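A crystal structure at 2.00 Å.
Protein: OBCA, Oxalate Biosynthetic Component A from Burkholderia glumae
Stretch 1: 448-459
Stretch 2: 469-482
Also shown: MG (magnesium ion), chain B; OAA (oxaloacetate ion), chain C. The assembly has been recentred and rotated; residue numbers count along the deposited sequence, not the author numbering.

Stretch 1, residues 448-459: ILLPGPMQNLLV
Stretch 2, residues 469-482: GIRVGLEDGLTVND

Four hydrogen bonds join the two stretches. Two belong to a parallel strand pairing of 448-449 with 469-472. I448 N donates to G469 O at 3.2 Å, and R471 N donates to I448 O at 2.9 Å. I448 thus bonds on both sides of I470, as parallel register requires, with CA atoms of I448 and I470 5.0 Å apart. Both residues are extended, at phi/psi -131/145 and -137/138.

Past the strands, G452 N donates to D476 O at 2.9 Å. The CA atoms of the two stretches come closest here, G452 CA lying 3.7 Å from G477 CA. An ideal CB on G477 would fall 2.5 Å from G452 CA, a clash, so this approach needs a bare backbone. At the exposed end, N481 ND2 donates to N456 OD1 at 2.8 Å; both side chains are m at chi1.

Within stretch 2, R471 (chi1 t, chi2 t) and D476 (chi1 m) form a salt bridge. R471 NE meets D476 OD1 at 2.8 Å, and R471 NH2 bonds D476 OD2 at 2.9 Å. R471 NH2 also reaches E475 OE1 at 3.0 Å, and E475 OE1 binds the magnesium at 2.2 Å. L449, with chi1 and chi2 both p, covers one guanidinium face, L449 CD2 lying 3.4 Å from R471 CZ.

The CA-to-CB bond of Q455 (chi1 m, chi2 t) points toward stretch 2. Q455 NE2 donates to L450 O at 2.9 Å. Water 2 accepts from Q455 NE2 and G473 N, each at 2.9 Å. Water 1 accepts from L450 N at 3.1 Å and donates to R471 O at 2.6 Å.

Apolar packing completes the contact. L458 CD1 sits 3.6 Å from V472 CG1 and 3.8 Å from I470 CG2. I470 (chi1 m, chi2 t) also places CD1 4.2 Å from V459 CG2. About 650 Å² is buried in total.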

ATOM      1  N   ILE A 448      -6.881   0.762 -13.520  1.00 24.25           N
ATOM      2  CA  ILE A 448      -6.563   1.942 -12.725  1.00 21.61           C
ATOM      3  C   ILE A 448      -6.314   1.601 -11.253  1.00 22.79           C
ATOM      4  O   ILE A 448      -6.928   0.680 -10.706  1.00 23.58           O
ATOM      5  CB  ILE A 448      -7.676   3.005 -12.844  1.00 24.45           C
ATOM      6  CG1 ILE A 448      -7.268   4.312 -12.154  1.00 24.32           C
ATOM      7  CG2 ILE A 448      -9.016   2.468 -12.295  1.00 24.24           C
ATOM      8  CD1 ILE A 448      -8.158   5.526 -12.523  1.00 29.10           C
ATOM      9  N   LEU A 449      -5.392   2.330 -10.630  1.00 22.53           N
ATOM     10  CA  LEU A 449      -5.250   2.308  -9.184  1.00 26.95           C
ATOM     11  C   LEU A 449      -5.391   3.725  -8.703  1.00 25.88           C
ATOM     12  O   LEU A 449      -5.207   4.675  -9.480  1.00 27.05           O
ATOM     13  CB  LEU A 449      -3.885   1.742  -8.755  1.00 26.04           C
ATOM     14  CG  LEU A 449      -2.622   2.564  -9.021  1.00 26.23           C
ATOM     15  CD1 LEU A 449      -2.325   3.572  -7.912  1.00 24.43           C
ATOM     16  CD2 LEU A 449      -1.428   1.625  -9.221  1.00 23.37           C
ATOM     17  N   LEU A 450      -5.684   3.871  -7.415  1.00 24.44           N
ATOM     18  CA  LEU A 450      -5.662   5.174  -6.762  1.00 21.25           C
ATOM     19  C   LEU A 450      -5.089   5.044  -5.351  1.00 21.77           C
ATOM     20  O   LEU A 450      -5.265   4.007  -4.709  1.00 25.84           O
ATOM     21  CB  LEU A 450      -7.073   5.768  -6.695  1.00 28.27           C
ATOM     22  CG  LEU A 450      -7.680   6.367  -7.969  1.00 27.18           C
ATOM     23  CD1 LEU A 450      -9.166   6.654  -7.759  1.00 28.25           C
ATOM     24  CD2 LEU A 450      -6.959   7.642  -8.332  1.00 27.89           C
ATOM     25  N   PRO A 451      -4.403   6.093  -4.862  1.00 24.57           N
ATOM     26  CA  PRO A 451      -3.899   6.032  -3.482  1.00 24.30           C
ATOM     27  C   PRO A 451      -5.081   5.946  -2.519  1.00 27.88           C
ATOM     28  O   PRO A 451      -6.156   6.465  -2.843  1.00 26.34           O
ATOM     29  CB  PRO A 451      -3.173   7.370  -3.293  1.00 27.41           C
ATOM     30  CG  PRO A 451      -3.083   8.002  -4.661  1.00 30.84           C
ATOM     31  CD  PRO A 451      -4.209   7.418  -5.473  1.00 25.79           C
ATOM     32  N   GLY A 452      -4.885   5.288  -1.379  1.00 24.64           N
ATOM     33  CA  GLY A 452      -5.929   5.119  -0.369  1.00 28.59           C
ATOM     34  C   GLY A 452      -6.952   6.238  -0.214  1.00 25.00           C
ATOM     35  O   GLY A 452      -8.146   5.997  -0.388  1.00 28.03           O
ATOM     36  N   PRO A 453      -6.496   7.464   0.087  1.00 24.52           N
ATOM     37  CA  PRO A 453      -7.427   8.561   0.395  1.00 29.74           C
ATOM     38  C   PRO A 453      -8.302   9.015  -0.777  1.00 34.79           C
ATOM     39  O   PRO A 453      -9.246   9.769  -0.555  1.00 32.41           O
ATOM     40  CB  PRO A 453      -6.491   9.697   0.817  1.00 31.34           C
ATOM     41  CG  PRO A 453      -5.241   9.014   1.287  1.00 29.60           C
ATOM     42  CD  PRO A 453      -5.094   7.851   0.350  1.00 26.86           C
ATOM     43  N   MET A 454      -7.998   8.568  -1.994  1.00 30.85           N
ATOM     44  CA  MET A 454      -8.789   8.922  -3.170  1.00 31.60           C
ATOM     45  C   MET A 454      -9.654   7.766  -3.657  1.00 28.96           C
ATOM     46  O   MET A 454     -10.384   7.900  -4.647  1.00 29.80           O
ATOM     47  CB  MET A 454      -7.866   9.362  -4.324  1.00 32.32           C
ATOM     48  CG  MET A 454      -7.079  10.615  -4.046  1.00 35.05           C
ATOM     49  SD  MET A 454      -5.986  11.127  -5.406  1.00 32.51           S
ATOM     50  CE  MET A 454      -7.204  11.482  -6.681  1.00 32.54           C
ATOM     51  N   GLN A 455      -9.587   6.629  -2.970  1.00 28.81           N
ATOM     52  CA  GLN A 455     -10.179   5.408  -3.517  1.00 29.23           C
ATOM     53  C   GLN A 455     -11.706   5.364  -3.625  1.00 28.94           C
ATOM     54  O   GLN A 455     -12.238   4.477  -4.276  1.00 27.17           O
ATOM     55  CB  GLN A 455      -9.637   4.159  -2.808  1.00 27.06           C
ATOM     56  CG  GLN A 455      -8.207   3.796  -3.255  1.00 25.48           C
ATOM     57  CD  GLN A 455      -7.673   2.559  -2.567  1.00 24.42           C
ATOM     58  OE1 GLN A 455      -8.270   2.055  -1.616  1.00 32.19           O
ATOM     59  NE2 GLN A 455      -6.545   2.060  -3.043  1.00 27.25           N
ATOM     60  N   ASN A 456     -12.413   6.311  -3.015  1.00 29.09           N
ATOM     61  CA  ASN A 456     -13.872   6.337  -3.196  1.00 32.03           C
ATOM     62  C   ASN A 456     -14.235   6.637  -4.651  1.00 33.05           C
ATOM     63  O   ASN A 456     -15.351   6.396  -5.081  1.00 34.81           O
ATOM     64  CB  ASN A 456     -14.552   7.336  -2.251  1.00 30.34           C
ATOM     65  CG  ASN A 456     -14.473   6.912  -0.788  1.00 31.05           C
ATOM     66  OD1 ASN A 456     -14.276   5.740  -0.485  1.00 34.60           O
ATOM     67  ND2 ASN A 456     -14.625   7.871   0.121  1.00 31.29           N
ATOM     68  N   LEU A 457     -13.266   7.154  -5.400  1.00 31.78           N
ATOM     69  CA  LEU A 457     -13.440   7.489  -6.808  1.00 31.04           C
ATOM     70  C   LEU A 457     -13.251   6.292  -7.725  1.00 32.55           C
ATOM     71  O   LEU A 457     -13.665   6.336  -8.884  1.00 32.19           O
ATOM     72  CB  LEU A 457     -12.424   8.564  -7.215  1.00 29.60           C
ATOM     73  CG  LEU A 457     -12.469   9.899  -6.485  1.00 34.43           C
ATOM     74  CD1 LEU A 457     -11.299  10.767  -6.905  1.00 31.57           C
ATOM     75  CD2 LEU A 457     -13.790  10.604  -6.779  1.00 35.46           C
ATOM     76  N   LEU A 458     -12.615   5.232  -7.218  1.00 31.41           N
ATOM     77  CA  LEU A 458     -12.149   4.122  -8.064  1.00 31.32           C
ATOM     78  C   LEU A 458     -13.173   3.575  -9.040  1.00 34.29           C
ATOM     79  O   LEU A 458     -12.916   3.503 -10.244  1.00 28.07           O
ATOM     80  CB  LEU A 458     -11.646   2.957  -7.214  1.00 31.72           C
ATOM     81  CG  LEU A 458     -10.157   2.852  -6.925  1.00 36.81           C
ATOM     82  CD1 LEU A 458      -9.919   1.578  -6.124  1.00 30.34           C
ATOM     83  CD2 LEU A 458      -9.323   2.872  -8.216  1.00 27.64           C
ATOM     84  N   VAL A 459     -14.322   3.158  -8.518  1.00 30.63           N
ATOM     85  CA  VAL A 459     -15.332   2.539  -9.364  1.00 31.60           C
ATOM     86  C   VAL A 459     -15.965   3.524 -10.350  1.00 31.18           C
ATOM     87  O   VAL A 459     -16.113   3.194 -11.524  1.00 32.93           O
ATOM     88  CB  VAL A 459     -16.403   1.806  -8.534  1.00 36.29           C
ATOM     89  CG1 VAL A 459     -17.537   1.312  -9.433  1.00 35.87           C
ATOM     90  CG2 VAL A 459     -15.764   0.646  -7.796  1.00 30.40           C
ATOM     91  N   GLY A 469     -10.121  -2.850 -15.838  1.00 28.21           N
ATOM     92  CA  GLY A 469      -9.700  -3.398 -14.563  1.00 27.44           C
ATOM     93  C   GLY A 469      -9.538  -2.358 -13.490  1.00 23.77           C
ATOM     94  O   GLY A 469      -9.433  -1.167 -13.776  1.00 26.36           O
ATOM     95  N   ILE A 470      -9.514  -2.821 -12.241  1.00 27.29           N
ATOM     96  CA  ILE A 470      -9.276  -1.967 -11.088  1.00 22.66           C
ATOM     97  C   ILE A 470      -8.320  -2.700 -10.151  1.00 23.64           C
ATOM     98  O   ILE A 470      -8.454  -3.908  -9.939  1.00 25.43           O
ATOM     99  CB  ILE A 470     -10.594  -1.663 -10.327  1.00 29.75           C
ATOM    100  CG1 ILE A 470     -11.497  -0.758 -11.156  1.00 30.08           C
ATOM    101  CG2 ILE A 470     -10.321  -0.977  -8.972  1.00 28.22           C
ATOM    102  CD1 ILE A 470     -12.897  -0.610 -10.549  1.00 35.32           C
ATOM    103  N   ARG A 471      -7.360  -1.966  -9.595  1.00 22.47           N
ATOM    104  CA  ARG A 471      -6.389  -2.535  -8.673  1.00 23.67           C
ATOM    105  C   ARG A 471      -6.609  -1.965  -7.279  1.00 20.65           C
ATOM    106  O   ARG A 471      -6.874  -0.761  -7.118  1.00 23.11           O
ATOM    107  CB  ARG A 471      -4.948  -2.237  -9.155  1.00 23.93           C
ATOM    108  CG  ARG A 471      -3.881  -2.248  -8.057  1.00 23.23           C
ATOM    109  CD  ARG A 471      -2.439  -2.253  -8.635  1.00 21.56           C
ATOM    110  NE  ARG A 471      -1.531  -1.508  -7.772  1.00 23.62           N
ATOM    111  CZ  ARG A 471      -0.236  -1.300  -8.018  1.00 26.74           C
ATOM    112  NH1 ARG A 471       0.342  -1.795  -9.112  1.00 23.63           N
ATOM    113  NH2 ARG A 471       0.471  -0.579  -7.166  1.00 24.09           N
ATOM    114  N   VAL A 472      -6.516  -2.830  -6.271  1.00 20.75           N
ATOM    115  CA  VAL A 472      -6.540  -2.389  -4.873  1.00 22.82           C
ATOM    116  C   VAL A 472      -5.518  -3.227  -4.118  1.00 22.53           C
ATOM    117  O   VAL A 472      -5.036  -4.232  -4.638  1.00 23.57           O
ATOM    118  CB  VAL A 472      -7.925  -2.603  -4.223  1.00 25.75           C
ATOM    119  CG1 VAL A 472      -8.942  -1.631  -4.799  1.00 26.61           C
ATOM    120  CG2 VAL A 472      -8.380  -4.049  -4.418  1.00 22.72           C
ATOM    121  N   GLY A 473      -5.184  -2.812  -2.901  1.00 23.20           N
ATOM    122  CA  GLY A 473      -4.320  -3.609  -2.046  1.00 21.90           C
ATOM    123  C   GLY A 473      -3.524  -2.728  -1.104  1.00 21.30           C
ATOM    124  O   GLY A 473      -3.465  -1.515  -1.312  1.00 20.36           O
ATOM    125  N   LEU A 474      -2.887  -3.327  -0.095  1.00 23.06           N
ATOM    126  CA  LEU A 474      -2.090  -2.556   0.874  1.00 22.99           C
ATOM    127  C   LEU A 474      -0.974  -1.709   0.234  1.00 21.79           C
ATOM    128  O   LEU A 474      -0.589  -0.662   0.773  1.00 19.43           O
ATOM    129  CB  LEU A 474      -1.527  -3.474   1.963  1.00 21.98           C
ATOM    130  CG  LEU A 474      -2.559  -4.200   2.839  1.00 24.42           C
ATOM    131  CD1 LEU A 474      -1.888  -4.812   4.088  1.00 20.90           C
ATOM    132  CD2 LEU A 474      -3.683  -3.248   3.237  1.00 24.97           C
ATOM    133  N   GLU A 475      -0.464  -2.148  -0.914  1.00 22.28           N
ATOM    134  CA  GLU A 475       0.470  -1.323  -1.692  1.00 19.00           C
ATOM    135  C   GLU A 475      -0.047   0.093  -1.941  1.00 22.03           C
ATOM    136  O   GLU A 475       0.709   1.066  -1.843  1.00 22.27           O
ATOM    137  CB  GLU A 475       0.784  -2.000  -3.036  1.00 20.92           C
ATOM    138  CG  GLU A 475       1.612  -1.127  -3.990  1.00 22.96           C
ATOM    139  CD  GLU A 475       2.275  -1.946  -5.090  1.00 24.66           C
ATOM    140  OE1 GLU A 475       3.040  -1.371  -5.898  1.00 23.21           O
ATOM    141  OE2 GLU A 475       2.010  -3.164  -5.158  1.00 22.90           O
ATOM    142  N   ASP A 476      -1.334   0.217  -2.256  1.00 20.02           N
ATOM    143  CA  ASP A 476      -1.906   1.513  -2.647  1.00 19.73           C
ATOM    144  C   ASP A 476      -2.622   2.276  -1.527  1.00 23.99           C
ATOM    145  O   ASP A 476      -2.629   3.508  -1.519  1.00 24.34           O
ATOM    146  CB  ASP A 476      -2.860   1.321  -3.828  1.00 22.86           C
ATOM    147  CG  ASP A 476      -2.177   0.670  -5.007  1.00 24.48           C
ATOM    148  OD1 ASP A 476      -2.799  -0.177  -5.689  1.00 28.87           O
ATOM    149  OD2 ASP A 476      -0.997   0.988  -5.227  1.00 27.50           O
ATOM    150  N   GLY A 477      -3.229   1.545  -0.595  1.00 22.50           N
ATOM    151  CA  GLY A 477      -3.885   2.155   0.553  1.00 20.24           C
ATOM    152  C   GLY A 477      -4.109   1.128   1.646  1.00 23.77           C
ATOM    153  O   GLY A 477      -4.321  -0.048   1.353  1.00 21.68           O
ATOM    154  N   LEU A 478      -4.084   1.569   2.903  1.00 24.51           N
ATOM    155  CA  LEU A 478      -4.144   0.647   4.042  1.00 24.07           C
ATOM    156  C   LEU A 478      -5.540   0.532   4.658  1.00 28.40           C
ATOM    157  O   LEU A 478      -5.749  -0.250   5.592  1.00 24.50           O
ATOM    158  CB  LEU A 478      -3.144   1.080   5.115  1.00 23.18           C
ATOM    159  CG  LEU A 478      -1.677   1.083   4.664  1.00 30.65           C
ATOM    160  CD1 LEU A 478      -0.737   1.532   5.799  1.00 26.50           C
ATOM    161  CD2 LEU A 478      -1.300  -0.305   4.142  1.00 20.08           C
ATOM    162  N   THR A 479      -6.491   1.299   4.128  1.00 22.89           N
ATOM    163  CA  THR A 479      -7.809   1.427   4.754  1.00 26.14           C
ATOM    164  C   THR A 479      -8.982   0.828   3.968  1.00 28.78           C
ATOM    165  O   THR A 479      -8.885   0.537   2.770  1.00 25.09           O
ATOM    166  CB  THR A 479      -8.127   2.912   5.057  1.00 27.29           C
ATOM    167  OG1 THR A 479      -8.102   3.666   3.842  1.00 25.64           O
ATOM    168  CG2 THR A 479      -7.103   3.498   6.022  1.00 29.01           C
ATOM    169  N   VAL A 480     -10.093   0.629   4.672  1.00 25.99           N
ATOM    170  CA  VAL A 480     -11.373   0.347   4.036  1.00 25.48           C
ATOM    171  C   VAL A 480     -12.421   1.272   4.654  1.00 31.46           C
ATOM    172  O   VAL A 480     -12.241   1.783   5.772  1.00 29.82           O
ATOM    173  CB  VAL A 480     -11.840  -1.114   4.230  1.00 27.40           C
ATOM    174  CG1 VAL A 480     -10.965  -2.089   3.462  1.00 25.24           C
ATOM    175  CG2 VAL A 480     -11.898  -1.468   5.728  1.00 30.57           C
ATOM    176  N   ASN A 481     -13.504   1.504   3.926  1.00 28.55           N
ATOM    177  CA  ASN A 481     -14.683   2.107   4.532  1.00 31.31           C
ATOM    178  C   ASN A 481     -15.399   1.073   5.398  1.00 27.63           C
ATOM    179  O   ASN A 481     -15.363  -0.122   5.102  1.00 30.81           O
ATOM    180  CB  ASN A 481     -15.634   2.645   3.460  1.00 29.90           C
ATOM    181  CG  ASN A 481     -15.072   3.858   2.748  1.00 30.52           C
ATOM    182  OD1 ASN A 481     -14.428   4.702   3.364  1.00 33.42           O
ATOM    183  ND2 ASN A 481     -15.303   3.948   1.453  1.00 31.30           N
ATOM    184  N   ASP A 482     -16.046   1.537   6.467  1.00 30.62           N
ATOM    185  CA  ASP A 482     -16.814   0.657   7.343  1.00 31.36           C
ATOM    186  C   ASP A 482     -17.879   1.510   8.016  1.00 32.31           C
ATOM    187  O   ASP A 482     -17.594   2.198   8.989  1.00 27.23           O
ATOM    188  CB  ASP A 482     -15.907   0.009   8.399  1.00 28.69           C
ATOM    189  CG  ASP A 482     -16.622  -1.071   9.212  1.00 33.38           C
ATOM    190  OD1 ASP A 482     -17.874  -1.085   9.247  1.00 29.91           O
ATOM    191  OD2 ASP A 482     -15.929  -1.909   9.830  1.00 31.01           O
TER
HETATM  192 MG    MG B 601       4.393  -2.154  -7.421  1.00 27.40          MG
HETATM  193  O1  OAA C 602       6.684  -1.556 -11.101  1.00 34.84           O
HETATM  194  O2  OAA C 602       5.706  -2.291  -9.189  1.00 27.38           O
HETATM  195  O4  OAA C 602       5.931   2.151  -6.420  1.00 33.56           O
HETATM  196  O5  OAA C 602       7.760   1.935  -7.797  1.00 36.32           O
HETATM  197  O3  OAA C 602       5.403  -0.557  -7.127  1.00 31.31           O
HETATM  198  C1  OAA C 602       6.204  -1.320  -9.907  1.00 29.88           C
HETATM  199  C2  OAA C 602       6.238   0.100  -9.386  1.00 29.72           C
HETATM  200  C3  OAA C 602       6.050   0.268  -7.895  1.00 28.77           C
HETATM  201  C4  OAA C 602       6.618   1.510  -7.333  1.00 25.58           C
HETATM  202  O   HOH W   1      -5.801   1.234  -5.818  1.00 26.14           O
HETATM  203  O   HOH W   2      -6.042  -0.377  -1.476  1.00 23.78           O
HETATM  204  O   HOH W   3      -7.140   1.895   1.082  1.00 27.03           O
HETATM  205  O   HOH W   4       3.086  -0.741  -8.607  1.00 31.61           O